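Local coordinates for uronate isomerase (Caulobacter crescentus, PDB 2Q01), which interconverts D-glucuronate and D-fructuronate, and likewise galacturonate and tagaturonate, in the breakdown of sugar acids, at residues R335-Y338 with V339-K343. Numbering follows the deposited sequence.
Sequences RTEY and VDALK
Glu337 OE1 is gripped by two backbone N-H groups of the alpha-turn 338-342, which leads into helix 343-349 in this TIM-barrel enzyme. Asp340 N meets the syn lone pair of Glu337 OE1 at 3.2 Å in an almost straight bond (173°), and Val339 N adds a weak second one. Glu337 OE2 receives Ala341 N at 3.1 Å, nearly along its own C-O axis, and a weak bond from Asp340 N. Both oxygens can reach these amides because the side chain is folded about its CB-CG bond (chi2 -80°), bringing CD back over the start of the turn. The turn's N-H groups would be expected to stabilise the carboxylate's negative charge, perhaps offsetting the nearby Asp340, whose OD1 sits 4.5 Å from Glu337 OE1. With an alanine in place of Glu337, the N-H groups of Asp340 and Ala341 would probably lose their carboxylate acceptor and the start of the turn would be held less firmly. The turn itself closes through the i to i+4 bond from Leu342 N to Tyr338 O at 2.9 Å. Tyr338 and Leu342 run alongside one another, each with CG anti to its carbonyl carbon (chi1 -68° in the tyrosine). Leu342 CD1 comes up to the ring edge in its plane, 3.9 Å from Tyr338 CD1. The phenol OH is hydrogen-bonded to Phe360 O and Thr361 OG1, just past strand 357-359, while helix 366-375 packs on the tyrosine through Thr366 and Leu371. Val339 also meets a neighbouring subunit: its O bonds to His316 NE2 of that second subunit, and its side chain packs on Pro333 there. The methyl of Ala341 rests against the backbone of Glu337, Ala341 CB lying 3.4 Å from Glu337 O.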
loop_
_atom_site.group_PDB
_atom_site.type_symbol
_atom_site.label_atom_id
_atom_site.label_comp_id
_atom_site.label_asym_id
_atom_site.label_seq_id
_atom_site.Cartn_x
_atom_site.Cartn_y
_atom_site.Cartn_z
ATOM N N ARG B 335 -3.820 -9.595 6.977
ATOM C CA ARG B 335 -4.355 -8.245 7.031
ATOM C C ARG B 335 -4.673 -7.946 8.500
ATOM O O ARG B 335 -5.371 -8.719 9.154
ATOM C CB ARG B 335 -5.601 -8.175 6.146
ATOM C CG ARG B 335 -6.488 -6.950 6.308
ATOM C CD ARG B 335 -7.569 -6.934 5.233
ATOM N NE ARG B 335 -8.174 -8.255 5.048
ATOM C CZ ARG B 335 -8.813 -8.655 3.950
ATOM N NH1 ARG B 335 -8.947 -7.842 2.908
ATOM N NH2 ARG B 335 -9.319 -9.879 3.897
ATOM N N THR B 336 -4.122 -6.847 9.018
ATOM C CA THR B 336 -4.194 -6.526 10.447
ATOM C C THR B 336 -4.871 -5.174 10.720
ATOM O O THR B 336 -4.736 -4.234 9.939
ATOM C CB THR B 336 -2.787 -6.582 11.088
ATOM O OG1 THR B 336 -2.117 -7.769 10.641
ATOM C CG2 THR B 336 -2.855 -6.610 12.613
ATOM N N GLU B 337 -5.610 -5.105 11.827
ATOM C CA GLU B 337 -6.381 -3.926 12.219
ATOM C C GLU B 337 -5.924 -3.452 13.601
ATOM O O GLU B 337 -5.676 -4.273 14.489
ATOM C CB GLU B 337 -7.871 -4.284 12.249
ATOM C CG GLU B 337 -8.829 -3.145 11.901
ATOM C CD GLU B 337 -9.088 -2.181 13.052
ATOM O OE1 GLU B 337 -9.312 -0.980 12.767
ATOM O OE2 GLU B 337 -9.075 -2.619 14.229
ATOM N N TYR B 338 -5.821 -2.135 13.780
ATOM C CA TYR B 338 -5.331 -1.552 15.035
ATOM C C TYR B 338 -6.306 -0.569 15.686
ATOM O O TYR B 338 -6.362 -0.479 16.913
ATOM C CB TYR B 338 -3.968 -0.861 14.827
ATOM C CG TYR B 338 -2.838 -1.819 14.513
ATOM C CD1 TYR B 338 -2.054 -2.359 15.531
ATOM C CD2 TYR B 338 -2.560 -2.186 13.196
ATOM C CE1 TYR B 338 -1.024 -3.246 15.243
ATOM C CE2 TYR B 338 -1.544 -3.073 12.900
ATOM C CZ TYR B 338 -0.780 -3.597 13.921
ATOM O OH TYR B 338 0.223 -4.477 13.608
ATOM N N VAL B 339 -7.061 0.160 14.867
ATOM C CA VAL B 339 -7.867 1.303 15.328
ATOM C C VAL B 339 -9.011 0.908 16.259
ATOM O O VAL B 339 -9.135 1.455 17.357
ATOM C CB VAL B 339 -8.389 2.152 14.140
ATOM C CG1 VAL B 339 -9.086 3.417 14.628
ATOM C CG2 VAL B 339 -7.238 2.535 13.253
ATOM N N ASP B 340 -9.834 -0.044 15.824
ATOM C CA ASP B 340 -10.895 -0.582 16.668
ATOM C C ASP B 340 -10.301 -1.526 17.697
ATOM O O ASP B 340 -10.762 -1.584 18.839
ATOM C CB ASP B 340 -11.937 -1.327 15.829
ATOM C CG ASP B 340 -12.879 -0.390 15.081
ATOM O OD1 ASP B 340 -13.550 -0.861 14.136
ATOM O OD2 ASP B 340 -12.953 0.810 15.423
ATOM N N ALA B 341 -9.262 -2.247 17.277
ATOM C CA ALA B 341 -8.646 -3.302 18.071
ATOM C C ALA B 341 -8.046 -2.812 19.385
ATOM O O ALA B 341 -8.344 -3.363 20.444
ATOM C CB ALA B 341 -7.595 -4.039 17.238
ATOM N N LEU B 342 -7.222 -1.769 19.312
ATOM C CA LEU B 342 -6.498 -1.246 20.479
ATOM C C LEU B 342 -7.319 -0.295 21.341
ATOM O O LEU B 342 -6.882 0.085 22.432
ATOM C CB LEU B 342 -5.205 -0.545 20.044
ATOM C CG LEU B 342 -4.106 -1.341 19.339
ATOM C CD1 LEU B 342 -3.125 -0.379 18.710
ATOM C CD2 LEU B 342 -3.399 -2.256 20.311
ATOM N N LYS B 343 -8.500 0.074 20.854
ATOM C CA LYS B 343 -9.374 1.039 21.533
ATOM C C LYS B 343 -9.761 0.747 23.006
ATOM O O LYS B 343 -9.685 1.665 23.821
ATOM C CB LYS B 343 -10.611 1.378 20.683
ATOM C CG LYS B 343 -11.143 2.755 20.983
ATOM C CD LYS B 343 -12.420 3.072 20.252
ATOM C CE LYS B 343 -13.001 4.380 20.787
ATOM N NZ LYS B 343 -14.247 4.738 20.064
#